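Local coordinates for protein rhamnosidase B (Bacillus sp., PDB 2OKX) that hydrolyses terminal alpha-L-rhamnose from rhamnose-containing glycosides, as an inverting alpha-L-rhamnosidase of glycoside hydrolase family 78, at residues T644-E647 / A651-W654; F632-C637 / R710-A715; F575-S580 / N602-S607; H659-Y664 / V703-D708. All coordinates share one frame; numbering follows the deposited sequence.

Overall arrangement
All four contacts lie in the helical barrel domain. Interaction 1 is the surface member: a main-chain bond starts helix 647-665, and its polar side chains work with a neighbouring helix. Interactions 2, 3 and 4 are buried and have no hydrogen bond between their segments: apolar side chains pack, and in 2 and 4 leucine methyls also rest on backbone carbonyls. Interactions 2 and 4, with centres 10 Å apart, share helix 696-715, which meets helix 627-644 in one and helix 647-665 in the other. Interaction 3 lies closest to the centre of the molecule, about 14 Å centre to centre, and joins helix ends rather than helix sides. Trp633 of interaction 2 packs against Val577, Val604 and Pro605 of interaction 3.

Interaction 1: T644-E647 / A651-W654; sequences TGNE and ARIW
Glu647 O receives the backbone N of Ala651 at 3.0 Å, with an N-H...O angle of 156°, and this bond closes the first full turn of helix 647-665. The methyl of Ala651 stands beside the same carbonyl, with CB 3.7 Å from Glu647 O. Just upstream, a short link joins consecutive helices of the barrel within very few residues. Thr644 OG1 takes the backbone N of Asn646 at 3.1 Å, which makes an ST turn. Between them Gly645 adopts a positive phi of 72°, a conformation that favours glycine, and Asn646 then occupies the N-cap position. Arg652 runs back toward the start of its own helix. Its CG lies anti to the carbonyl carbon (chi1 -67°), and the side chain folds at its third torsion, bringing the guanidinium near the Asn646 side chain. Its polar partner is Glu598 of helix 595-603, which forms a salt bridge with NH1; the approach to Asn646 is only a loose contact. The link is thus tied to helix 595-603 on its polar side, while Ile653 packs on Trp633 and Cys637 of helix 627-644 and Trp654 on Ser709 and Ala713 of helix 696-715.

Interaction 2: F632-C637 / R710-A715; sequences FWILAC and RALAAA
Leu712 reaches from helix 696-715 to Cys637 and Ile634 on helix 627-644 and carries nearly the whole contact with the forked end of its side chain. With CG anti to its carbonyl carbon and beside the backbone N (chi1 -68°) and an extended second torsion (chi2 166°), the two methyls are held out against the facing helix and take different partners. CD1 meets the apolar part of Cys637, 3.7 Å from its CB, and also lies 4.1 Å from Ile634 O. CD2 settles instead on the main chain, 3.7 Å from Cys637 O. Ile634 contributes more loosely, its CG2 standing 4.5 Å from Leu712 CD1.

Cys637 illustrates how one short side chain can serve two neighbours. Its first torsion (chi1 -75°) sets SG beside the backbone N, so the sulfur turns aside from Leu712 and leaves CB to meet CD1. SG lies 3.5 Å above one face of the Trp633 ring, offset toward the rim. Val657 of helix 647-665 and Ala641 of helix 627-644 also touch Leu712, so the leucine sits where three helices converge.

An alanine in place of Leu712 lacks both methyls and is likely to leave a gap beside Cys637 CB and over its carbonyl, with Ile634 CG2 losing its partner on this helix segment. No hydrogen bond spans these segments, so this contact rests on van der Waals packing of branched methyls against a cysteine methylene and backbone carbonyls in a buried setting.

Interaction 3: F575-S580 / N602-S607; sequences FWVGDS and NLVPGS
In the (alpha/alpha)6 barrel typical of family 78 rhamnosidases, the start of helix 577-590 meets the chain leaving helix 595-603, and Phe575, Val577, Leu603 and Val604 make the buried join. Leu603 CB approaches the edge of the Phe575 ring near its plane, 4.3 Å from CE2. Val604 comes in obliquely, its CG2 4.3 Å from Phe575 CZ. That same methyl makes the closest approach here, 3.9 Å from Val577 CG2. The two valines share a rotamer: CG1 lies anti to the backbone N (chi1 -178° in Val577), which leaves CG2 anti to the carbonyl carbon, and the side chains cross obliquely through these CG2 branches. Ser580 CB adds a further in-plane neighbour at the Phe575 ring edge.

Two serines tidy the polar backbone next to this apolar patch. Ser580 OG donates to Val577 O at 2.6 Å. Val604 O is gripped twice by Ser607: OG bonds at 2.9 Å, nearly along the C=O axis, and the backbone N at 3.0 Å, steadying the 3-10 turn of 604-607. Ser607 OG is also hydrogen-bonded to Leu615 N.

Helix 627-644 covers the join with Trp633, which packs on Val577, Val604 and Pro605, while Ile653 and Ala656 of helix 647-665 bear on Pro605, and Trp67 from the N-terminal part of the chain donates to Leu603 O.

Interaction 4: H659-Y664 / V703-D708; sequences HTLTHY and VKALRD
The first torsions of Leu661 (chi1 -78°) and Leu706 (chi1 -71°) place each CG anti to the carbonyl carbon and beside the backbone N, and from there their CD2 methyls meet at 4.1 Å. The contact is helix-on-helix packing within the (alpha/alpha)6 barrel, between helix 647-665 and helix 696-715; within these segments the nearest CA atoms, of Leu661 and Leu706, are 7.1 Å apart.

Leu661 points at the facing helix and takes part in every contact between the segments; with the second torsion extended, its two methyls find different partners. CD2 serves two residues: besides Leu706 it faces the methyl of Ala705, 4.3 Å from CB. CD1 turns to the main chain and lies 4.0 Å from Ala705 O. The small side chain of Ala705 probably helps the leucine reach the backbone of helix 696-715. No hydrogen bond crosses between the segments; methyl packing carries the contact, with one methyl against a backbone carbonyl oxygen.

Phe725 of helix 723-739 and Leu702 and Ser709 of helix 696-715 also touch Leu661, so its surroundings extend beyond the pair. Nearby, Asp708 makes a salt bridge with Arg638 of helix 627-644.

On helix 647-665, away from this packing, the His663 ring bonds back to the preceding turn, over the ring of His659. His663 ND1 lies 3.7 Å above one face of the His659 ring, offset toward the rim, and donates to His659 O at 2.9 Å in a nearly straight bond (N-H...O 169°), with that oxygen close to the plane of the His663 ring.

Interaction 1: T644-E647 / A651-W654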
loop_
_atom_site.group_PDB
_atom_site.type_symbol
_atom_site.label_atom_id
_atom_site.label_comp_id
_atom_site.label_asym_id
_atom_site.label_seq_id
_atom_site.Cartn_x
_atom_site.Cartn_y
_atom_site.Cartn_z
ATOM N N THR A 644 -25.196 4.244 7.671
ATOM C CA THR A 644 -26.106 4.371 6.545
ATOM C C THR A 644 -27.542 3.972 6.847
ATOM O O THR A 644 -28.463 4.421 6.169
ATOM C CB THR A 644 -25.635 3.500 5.367
ATOM O OG1 THR A 644 -25.677 2.120 5.755
ATOM C CG2 THR A 644 -24.212 3.864 4.964
ATOM N N GLY A 645 -27.729 3.127 7.852
ATOM C CA GLY A 645 -29.061 2.658 8.180
ATOM C C GLY A 645 -29.488 1.695 7.087
ATOM O O GLY A 645 -30.678 1.479 6.863
ATOM N N ASN A 646 -28.501 1.112 6.409
ATOM C CA ASN A 646 -28.745 0.180 5.313
ATOM C C ASN A 646 -28.989 -1.246 5.813
ATOM O O ASN A 646 -28.069 -2.060 5.882
ATOM C CB ASN A 646 -27.556 0.211 4.344
ATOM C CG ASN A 646 -27.821 -0.551 3.054
ATOM O OD1 ASN A 646 -27.059 -0.442 2.091
ATOM N ND2 ASN A 646 -28.897 -1.326 3.029
ATOM N N GLU A 647 -30.239 -1.533 6.160
ATOM C CA GLU A 647 -30.621 -2.852 6.655
ATOM C C GLU A 647 -30.400 -3.951 5.622
ATOM O O GLU A 647 -30.082 -5.085 5.976
ATOM C CB GLU A 647 -32.089 -2.843 7.097
ATOM C CG GLU A 647 -32.313 -2.207 8.464
ATOM C CD GLU A 647 -33.781 -2.118 8.843
ATOM O OE1 GLU A 647 -34.077 -1.901 10.037
ATOM O OE2 GLU A 647 -34.641 -2.255 7.946
ATOM N N ALA A 651 -28.376 -7.557 6.176
ATOM C CA ALA A 651 -28.932 -8.868 5.863
ATOM C C ALA A 651 -27.996 -9.638 4.936
ATOM O O ALA A 651 -27.778 -10.837 5.119
ATOM C CB ALA A 651 -30.306 -8.708 5.210
ATOM N N ARG A 652 -27.441 -8.944 3.946
ATOM C CA ARG A 652 -26.530 -9.572 2.996
ATOM C C ARG A 652 -25.228 -10.020 3.641
ATOM O O ARG A 652 -24.685 -11.067 3.292
ATOM C CB ARG A 652 -26.187 -8.615 1.848
ATOM C CG ARG A 652 -27.336 -8.268 0.916
ATOM C CD ARG A 652 -26.803 -7.641 -0.365
ATOM N NE ARG A 652 -26.105 -6.380 -0.125
ATOM C CZ ARG A 652 -26.705 -5.197 -0.029
ATOM N NH1 ARG A 652 -25.992 -4.102 0.193
ATOM N NH2 ARG A 652 -28.022 -5.108 -0.172
ATOM N N ILE A 653 -24.729 -9.229 4.588
ATOM C CA ILE A 653 -23.460 -9.533 5.238
ATOM C C ILE A 653 -23.535 -10.412 6.489
ATOM O O ILE A 653 -22.537 -11.024 6.872
ATOM C CB ILE A 653 -22.701 -8.216 5.595
ATOM C CG1 ILE A 653 -21.193 -8.456 5.566
ATOM C CG2 ILE A 653 -23.118 -7.715 6.976
ATOM C CD1 ILE A 653 -20.651 -8.684 4.175
ATOM N N TRP A 654 -24.703 -10.486 7.124
ATOM C CA TRP A 654 -24.840 -11.288 8.344
ATOM C C TRP A 654 -24.272 -12.705 8.244
ATOM O O TRP A 654 -23.516 -13.136 9.115
ATOM C CB TRP A 654 -26.306 -11.364 8.788
ATOM C CG TRP A 654 -26.536 -12.386 9.874
ATOM C CD1 TRP A 654 -27.386 -13.455 9.824
ATOM C CD2 TRP A 654 -25.878 -12.458 11.149
ATOM N NE1 TRP A 654 -27.296 -14.189 10.985
ATOM C CE2 TRP A 654 -26.379 -13.601 11.815
ATOM C CE3 TRP A 654 -24.915 -11.670 11.793
ATOM C CZ2 TRP A 654 -25.948 -13.977 13.094
ATOM C CZ3 TRP A 654 -24.485 -12.045 13.066
ATOM C CH2 TRP A 654 -25.002 -13.189 13.700
#

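Interaction 2: F632-C637 / R710-A715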
loop_
_atom_site.group_PDB
_atom_site.type_symbol
_atom_site.label_atom_id
_atom_site.label_comp_id
_atom_site.label_asym_id
_atom_site.label_seq_id
_atom_site.Cartn_x
_atom_site.Cartn_y
_atom_site.Cartn_z
ATOM N N PHE A 632 -12.132 -6.444 13.528
ATOM C CA PHE A 632 -12.334 -5.041 13.174
ATOM C C PHE A 632 -13.228 -4.939 11.949
ATOM O O PHE A 632 -13.930 -3.941 11.761
ATOM C CB PHE A 632 -10.995 -4.334 12.924
ATOM C CG PHE A 632 -10.139 -4.205 14.154
ATOM C CD1 PHE A 632 -10.719 -4.175 15.422
ATOM C CD2 PHE A 632 -8.755 -4.121 14.051
ATOM C CE1 PHE A 632 -9.931 -4.068 16.567
ATOM C CE2 PHE A 632 -7.961 -4.014 15.187
ATOM C CZ PHE A 632 -8.552 -3.988 16.451
ATOM N N TRP A 633 -13.201 -5.976 11.116
ATOM C CA TRP A 633 -14.041 -6.022 9.925
ATOM C C TRP A 633 -15.496 -6.111 10.384
ATOM O O TRP A 633 -16.378 -5.456 9.829
ATOM C CB TRP A 633 -13.704 -7.249 9.070
ATOM C CG TRP A 633 -14.702 -7.509 7.968
ATOM C CD1 TRP A 633 -14.886 -6.771 6.835
ATOM C CD2 TRP A 633 -15.671 -8.566 7.918
ATOM N NE1 TRP A 633 -15.909 -7.300 6.081
ATOM C CE2 TRP A 633 -16.410 -8.402 6.723
ATOM C CE3 TRP A 633 -15.987 -9.636 8.767
ATOM C CZ2 TRP A 633 -17.448 -9.270 6.355
ATOM C CZ3 TRP A 633 -17.021 -10.501 8.402
ATOM C CH2 TRP A 633 -17.737 -10.310 7.205
ATOM N N ILE A 634 -15.748 -6.939 11.395
ATOM C CA ILE A 634 -17.102 -7.083 11.910
ATOM C C ILE A 634 -17.542 -5.737 12.480
ATOM O O ILE A 634 -18.664 -5.289 12.252
ATOM C CB ILE A 634 -17.170 -8.172 13.004
ATOM C CG1 ILE A 634 -16.918 -9.547 12.370
ATOM C CG2 ILE A 634 -18.532 -8.143 13.694
ATOM C CD1 ILE A 634 -16.837 -10.693 13.367
ATOM N N LEU A 635 -16.639 -5.091 13.210
ATOM C CA LEU A 635 -16.919 -3.784 13.793
ATOM C C LEU A 635 -17.271 -2.814 12.667
ATOM O O LEU A 635 -18.279 -2.111 12.734
ATOM C CB LEU A 635 -15.688 -3.260 14.535
ATOM C CG LEU A 635 -15.892 -2.351 15.753
ATOM C CD1 LEU A 635 -14.604 -1.594 16.012
ATOM C CD2 LEU A 635 -17.036 -1.383 15.535
ATOM N N ALA A 636 -16.438 -2.784 11.629
ATOM C CA ALA A 636 -16.669 -1.889 10.499
ATOM C C ALA A 636 -18.022 -2.148 9.838
ATOM O O ALA A 636 -18.694 -1.210 9.400
ATOM C CB ALA A 636 -15.545 -2.031 9.477
ATOM N N CYS A 637 -18.416 -3.417 9.757
ATOM C CA CYS A 637 -19.701 -3.773 9.164
ATOM C C CYS A 637 -20.822 -3.176 10.004
ATOM O O CYS A 637 -21.764 -2.591 9.474
ATOM C CB CYS A 637 -19.870 -5.297 9.099
ATOM S SG CYS A 637 -18.905 -6.110 7.804
ATOM N N ARG A 710 -24.530 -8.839 17.063
ATOM C CA ARG A 710 -25.972 -8.784 17.278
ATOM C C ARG A 710 -26.607 -7.660 16.468
ATOM O O ARG A 710 -27.659 -7.845 15.853
ATOM C CB ARG A 710 -26.281 -8.598 18.767
ATOM C CG ARG A 710 -27.750 -8.307 19.071
ATOM C CD ARG A 710 -28.120 -8.747 20.478
ATOM N NE ARG A 710 -28.209 -10.203 20.571
ATOM C CZ ARG A 710 -28.365 -10.879 21.706
ATOM N NH1 ARG A 710 -28.436 -12.203 21.681
ATOM N NH2 ARG A 710 -28.439 -10.237 22.865
ATOM N N ALA A 711 -25.962 -6.495 16.463
ATOM C CA ALA A 711 -26.478 -5.348 15.726
ATOM C C ALA A 711 -26.760 -5.724 14.274
ATOM O O ALA A 711 -27.810 -5.390 13.732
ATOM C CB ALA A 711 -25.484 -4.188 15.793
ATOM N N LEU A 712 -25.824 -6.430 13.650
ATOM C CA LEU A 712 -25.989 -6.846 12.261
ATOM C C LEU A 712 -27.103 -7.875 12.132
ATOM O O LEU A 712 -27.909 -7.821 11.201
ATOM C CB LEU A 712 -24.677 -7.424 11.725
ATOM C CG LEU A 712 -23.559 -6.388 11.569
ATOM C CD1 LEU A 712 -22.220 -7.077 11.369
ATOM C CD2 LEU A 712 -23.887 -5.478 10.398
ATOM N N ALA A 713 -27.143 -8.815 13.072
ATOM C CA ALA A 713 -28.168 -9.852 13.065
ATOM C C ALA A 713 -29.551 -9.219 13.193
ATOM O O ALA A 713 -30.477 -9.573 12.464
ATOM C CB ALA A 713 -27.931 -10.826 14.210
ATOM N N ALA A 714 -29.681 -8.279 14.123
ATOM C CA ALA A 714 -30.951 -7.598 14.352
ATOM C C ALA A 714 -31.328 -6.742 13.150
ATOM O O ALA A 714 -32.470 -6.771 12.689
ATOM C CB ALA A 714 -30.859 -6.734 15.605
ATOM N N ALA A 715 -30.366 -5.977 12.643
ATOM C CA ALA A 715 -30.618 -5.126 11.488
ATOM C C ALA A 715 -30.994 -6.011 10.309
ATOM O O ALA A 715 -31.747 -5.600 9.427
ATOM C CB ALA A 715 -29.376 -4.304 11.154
#

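Interaction 3: F575-S580 / N602-S607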
loop_
_atom_site.group_PDB
_atom_site.type_symbol
_atom_site.label_atom_id
_atom_site.label_comp_id
_atom_site.label_asym_id
_atom_site.label_seq_id
_atom_site.Cartn_x
_atom_site.Cartn_y
_atom_site.Cartn_z
ATOM N N PHE A 575 -5.229 -3.150 0.414
ATOM C CA PHE A 575 -6.413 -3.010 1.238
ATOM C C PHE A 575 -6.269 -3.919 2.454
ATOM O O PHE A 575 -6.583 -5.114 2.396
ATOM C CB PHE A 575 -7.683 -3.371 0.451
ATOM C CG PHE A 575 -8.900 -3.604 1.319
ATOM C CD1 PHE A 575 -9.067 -2.918 2.522
ATOM C CD2 PHE A 575 -9.877 -4.515 0.931
ATOM C CE1 PHE A 575 -10.191 -3.142 3.325
ATOM C CE2 PHE A 575 -11.003 -4.747 1.722
ATOM C CZ PHE A 575 -11.158 -4.061 2.923
ATOM N N TRP A 576 -5.764 -3.352 3.544
ATOM C CA TRP A 576 -5.616 -4.094 4.783
ATOM C C TRP A 576 -6.906 -3.870 5.560
ATOM O O TRP A 576 -7.325 -2.733 5.782
ATOM C CB TRP A 576 -4.415 -3.592 5.580
ATOM C CG TRP A 576 -3.103 -4.170 5.128
ATOM C CD1 TRP A 576 -2.259 -3.667 4.174
ATOM C CD2 TRP A 576 -2.456 -5.328 5.666
ATOM N NE1 TRP A 576 -1.117 -4.437 4.098
ATOM C CE2 TRP A 576 -1.214 -5.460 5.006
ATOM C CE3 TRP A 576 -2.801 -6.263 6.652
ATOM C CZ2 TRP A 576 -0.313 -6.491 5.302
ATOM C CZ3 TRP A 576 -1.905 -7.290 6.946
ATOM C CH2 TRP A 576 -0.675 -7.392 6.273
ATOM N N VAL A 577 -7.535 -4.968 5.960
ATOM C CA VAL A 577 -8.807 -4.922 6.667
ATOM C C VAL A 577 -8.790 -4.150 7.979
ATOM O O VAL A 577 -9.652 -3.302 8.214
ATOM C CB VAL A 577 -9.317 -6.351 6.915
ATOM C CG1 VAL A 577 -10.676 -6.320 7.608
ATOM C CG2 VAL A 577 -9.407 -7.089 5.583
ATOM N N GLY A 578 -7.814 -4.436 8.832
ATOM C CA GLY A 578 -7.747 -3.746 10.107
ATOM C C GLY A 578 -7.691 -2.237 9.968
ATOM O O GLY A 578 -8.418 -1.512 10.651
ATOM N N ASP A 579 -6.826 -1.756 9.080
ATOM C CA ASP A 579 -6.672 -0.322 8.865
ATOM C C ASP A 579 -7.984 0.334 8.434
ATOM O O ASP A 579 -8.326 1.427 8.894
ATOM C CB ASP A 579 -5.626 -0.041 7.776
ATOM C CG ASP A 579 -4.278 -0.684 8.057
ATOM O OD1 ASP A 579 -3.245 -0.019 7.816
ATOM O OD2 ASP A 579 -4.244 -1.852 8.494
ATOM N N SER A 580 -8.710 -0.344 7.549
ATOM C CA SER A 580 -9.955 0.186 7.005
ATOM C C SER A 580 -11.036 0.568 8.012
ATOM O O SER A 580 -11.858 1.431 7.721
ATOM C CB SER A 580 -10.542 -0.795 5.984
ATOM O OG SER A 580 -11.150 -1.900 6.624
ATOM N N ASN A 602 -17.471 -5.897 1.445
ATOM C CA ASN A 602 -17.939 -7.009 0.618
ATOM C C ASN A 602 -16.812 -7.882 0.065
ATOM O O ASN A 602 -17.032 -9.048 -0.256
ATOM C CB ASN A 602 -18.787 -6.484 -0.551
ATOM C CG ASN A 602 -20.176 -6.034 -0.120
ATOM O OD1 ASN A 602 -20.845 -5.284 -0.831
ATOM N ND2 ASN A 602 -20.619 -6.502 1.041
ATOM N N LEU A 603 -15.609 -7.327 -0.049
ATOM C CA LEU A 603 -14.476 -8.087 -0.580
ATOM C C LEU A 603 -13.898 -9.106 0.402
ATOM O O LEU A 603 -13.359 -10.138 -0.008
ATOM C CB LEU A 603 -13.355 -7.137 -1.024
ATOM C CG LEU A 603 -13.528 -6.382 -2.346
ATOM C CD1 LEU A 603 -12.412 -5.348 -2.514
ATOM C CD2 LEU A 603 -13.504 -7.377 -3.503
ATOM N N VAL A 604 -14.020 -8.825 1.696
ATOM C CA VAL A 604 -13.463 -9.708 2.716
ATOM C C VAL A 604 -13.984 -11.148 2.714
ATOM O O VAL A 604 -13.195 -12.088 2.784
ATOM C CB VAL A 604 -13.643 -9.098 4.127
ATOM C CG1 VAL A 604 -13.055 -10.028 5.184
ATOM C CG2 VAL A 604 -12.952 -7.734 4.186
ATOM N N PRO A 605 -15.312 -11.344 2.635
ATOM C CA PRO A 605 -15.848 -12.711 2.630
ATOM C C PRO A 605 -15.356 -13.551 1.450
ATOM O O PRO A 605 -15.491 -14.775 1.449
ATOM C CB PRO A 605 -17.358 -12.490 2.592
ATOM C CG PRO A 605 -17.521 -11.203 3.347
ATOM C CD PRO A 605 -16.402 -10.359 2.767
ATOM N N GLY A 606 -14.790 -12.886 0.448
ATOM C CA GLY A 606 -14.285 -13.589 -0.717
ATOM C C GLY A 606 -13.090 -14.471 -0.394
ATOM O O GLY A 606 -12.692 -15.304 -1.209
ATOM N N SER A 607 -12.515 -14.291 0.793
ATOM C CA SER A 607 -11.365 -15.082 1.217
ATOM C C SER A 607 -11.803 -16.307 2.022
ATOM O O SER A 607 -10.970 -17.033 2.563
ATOM C CB SER A 607 -10.418 -14.232 2.070
ATOM O OG SER A 607 -11.010 -13.905 3.314
#

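Interaction 4: H659-Y664 / V703-D708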
loop_
_atom_site.group_PDB
_atom_site.type_symbol
_atom_site.label_atom_id
_atom_site.label_comp_id
_atom_site.label_asym_id
_atom_site.label_seq_id
_atom_site.Cartn_x
_atom_site.Cartn_y
_atom_site.Cartn_z
ATOM N N HIS A 659 -20.644 -16.849 9.995
ATOM C CA HIS A 659 -19.728 -17.887 9.541
ATOM C C HIS A 659 -18.336 -17.803 10.170
ATOM O O HIS A 659 -17.834 -18.787 10.708
ATOM C CB HIS A 659 -19.607 -17.833 8.016
ATOM C CG HIS A 659 -18.618 -18.803 7.451
ATOM N ND1 HIS A 659 -18.780 -20.170 7.535
ATOM C CD2 HIS A 659 -17.446 -18.603 6.802
ATOM C CE1 HIS A 659 -17.751 -20.769 6.963
ATOM N NE2 HIS A 659 -16.928 -19.841 6.509
ATOM N N THR A 660 -17.713 -16.628 10.108
ATOM C CA THR A 660 -16.374 -16.476 10.662
ATOM C C THR A 660 -16.341 -16.552 12.189
ATOM O O THR A 660 -15.421 -17.140 12.763
ATOM C CB THR A 660 -15.712 -15.153 10.188
ATOM O OG1 THR A 660 -14.315 -15.186 10.503
ATOM C CG2 THR A 660 -16.353 -13.948 10.867
ATOM N N LEU A 661 -17.337 -15.970 12.852
ATOM C CA LEU A 661 -17.376 -16.019 14.310
ATOM C C LEU A 661 -17.528 -17.459 14.791
ATOM O O LEU A 661 -16.945 -17.850 15.802
ATOM C CB LEU A 661 -18.527 -15.171 14.855
ATOM C CG LEU A 661 -18.279 -13.659 14.882
ATOM C CD1 LEU A 661 -19.519 -12.943 15.409
ATOM C CD2 LEU A 661 -17.072 -13.362 15.764
ATOM N N THR A 662 -18.311 -18.243 14.058
ATOM C CA THR A 662 -18.523 -19.641 14.405
ATOM C C THR A 662 -17.182 -20.366 14.445
ATOM O O THR A 662 -16.900 -21.122 15.375
ATOM C CB THR A 662 -19.442 -20.338 13.381
ATOM O OG1 THR A 662 -20.756 -19.772 13.458
ATOM C CG2 THR A 662 -19.516 -21.841 13.656
ATOM N N HIS A 663 -16.345 -20.121 13.440
ATOM C CA HIS A 663 -15.043 -20.769 13.388
ATOM C C HIS A 663 -14.033 -20.235 14.400
ATOM O O HIS A 663 -13.148 -20.971 14.835
ATOM C CB HIS A 663 -14.480 -20.709 11.969
ATOM C CG HIS A 663 -15.200 -21.603 11.009
ATOM N ND1 HIS A 663 -16.449 -21.306 10.509
ATOM C CD2 HIS A 663 -14.872 -22.817 10.506
ATOM C CE1 HIS A 663 -16.861 -22.298 9.740
ATOM N NE2 HIS A 663 -15.924 -23.228 9.721
ATOM N N TYR A 664 -14.149 -18.969 14.785
ATOM C CA TYR A 664 -13.224 -18.435 15.778
ATOM C C TYR A 664 -13.513 -19.081 17.131
ATOM O O TYR A 664 -12.601 -19.326 17.925
ATOM C CB TYR A 664 -13.341 -16.910 15.892
ATOM C CG TYR A 664 -12.444 -16.166 14.923
ATOM C CD1 TYR A 664 -12.922 -15.728 13.691
ATOM C CD2 TYR A 664 -11.097 -15.947 15.225
ATOM C CE1 TYR A 664 -12.079 -15.093 12.776
ATOM C CE2 TYR A 664 -10.249 -15.313 14.319
ATOM C CZ TYR A 664 -10.745 -14.890 13.097
ATOM O OH TYR A 664 -9.903 -14.279 12.191
ATOM N N VAL A 703 -14.749 -10.991 22.374
ATOM C CA VAL A 703 -15.937 -10.773 23.188
ATOM C C VAL A 703 -16.772 -9.669 22.548
ATOM O O VAL A 703 -17.956 -9.859 22.261
ATOM C CB VAL A 703 -15.564 -10.343 24.624
ATOM C CG1 VAL A 703 -16.821 -9.956 25.399
ATOM C CG2 VAL A 703 -14.836 -11.479 25.332
ATOM N N LYS A 704 -16.143 -8.523 22.306
ATOM C CA LYS A 704 -16.841 -7.390 21.707
ATOM C C LYS A 704 -17.369 -7.707 20.312
ATOM O O LYS A 704 -18.447 -7.251 19.936
ATOM C CB LYS A 704 -15.930 -6.160 21.643
ATOM C CG LYS A 704 -16.655 -4.908 21.164
ATOM C CD LYS A 704 -15.717 -3.730 21.004
ATOM C CE LYS A 704 -16.406 -2.585 20.268
ATOM N NZ LYS A 704 -15.447 -1.501 19.919
ATOM N N ALA A 705 -16.608 -8.484 19.543
ATOM C CA ALA A 705 -17.024 -8.856 18.195
ATOM C C ALA A 705 -18.291 -9.705 18.265
ATOM O O ALA A 705 -19.220 -9.525 17.480
ATOM C CB ALA A 705 -15.913 -9.628 17.497
ATOM N N LEU A 706 -18.320 -10.635 19.213
ATOM C CA LEU A 706 -19.475 -11.507 19.399
ATOM C C LEU A 706 -20.715 -10.680 19.722
ATOM O O LEU A 706 -21.815 -10.982 19.261
ATOM C CB LEU A 706 -19.204 -12.494 20.534
ATOM C CG LEU A 706 -18.170 -13.576 20.221
ATOM C CD1 LEU A 706 -17.667 -14.207 21.509
ATOM C CD2 LEU A 706 -18.799 -14.610 19.298
ATOM N N ARG A 707 -20.528 -9.637 20.523
ATOM C CA ARG A 707 -21.634 -8.766 20.902
ATOM C C ARG A 707 -22.009 -7.811 19.771
ATOM O O ARG A 707 -23.189 -7.639 19.460
ATOM C CB ARG A 707 -21.268 -7.992 22.170
ATOM C CG ARG A 707 -21.191 -8.889 23.392
ATOM C CD ARG A 707 -20.522 -8.215 24.570
ATOM N NE ARG A 707 -20.583 -9.060 25.761
ATOM C CZ ARG A 707 -19.862 -8.861 26.859
ATOM N NH1 ARG A 707 -19.992 -9.682 27.892
ATOM N NH2 ARG A 707 -19.002 -7.852 26.921
ATOM N N ASP A 708 -21.005 -7.198 19.149
ATOM C CA ASP A 708 -21.254 -6.275 18.043
ATOM C C ASP A 708 -22.031 -6.964 16.922
ATOM O O ASP A 708 -22.799 -6.322 16.204
ATOM C CB ASP A 708 -19.930 -5.739 17.485
ATOM C CG ASP A 708 -19.275 -4.719 18.398
ATOM O OD1 ASP A 708 -18.087 -4.401 18.176
ATOM O OD2 ASP A 708 -19.945 -4.226 19.329
#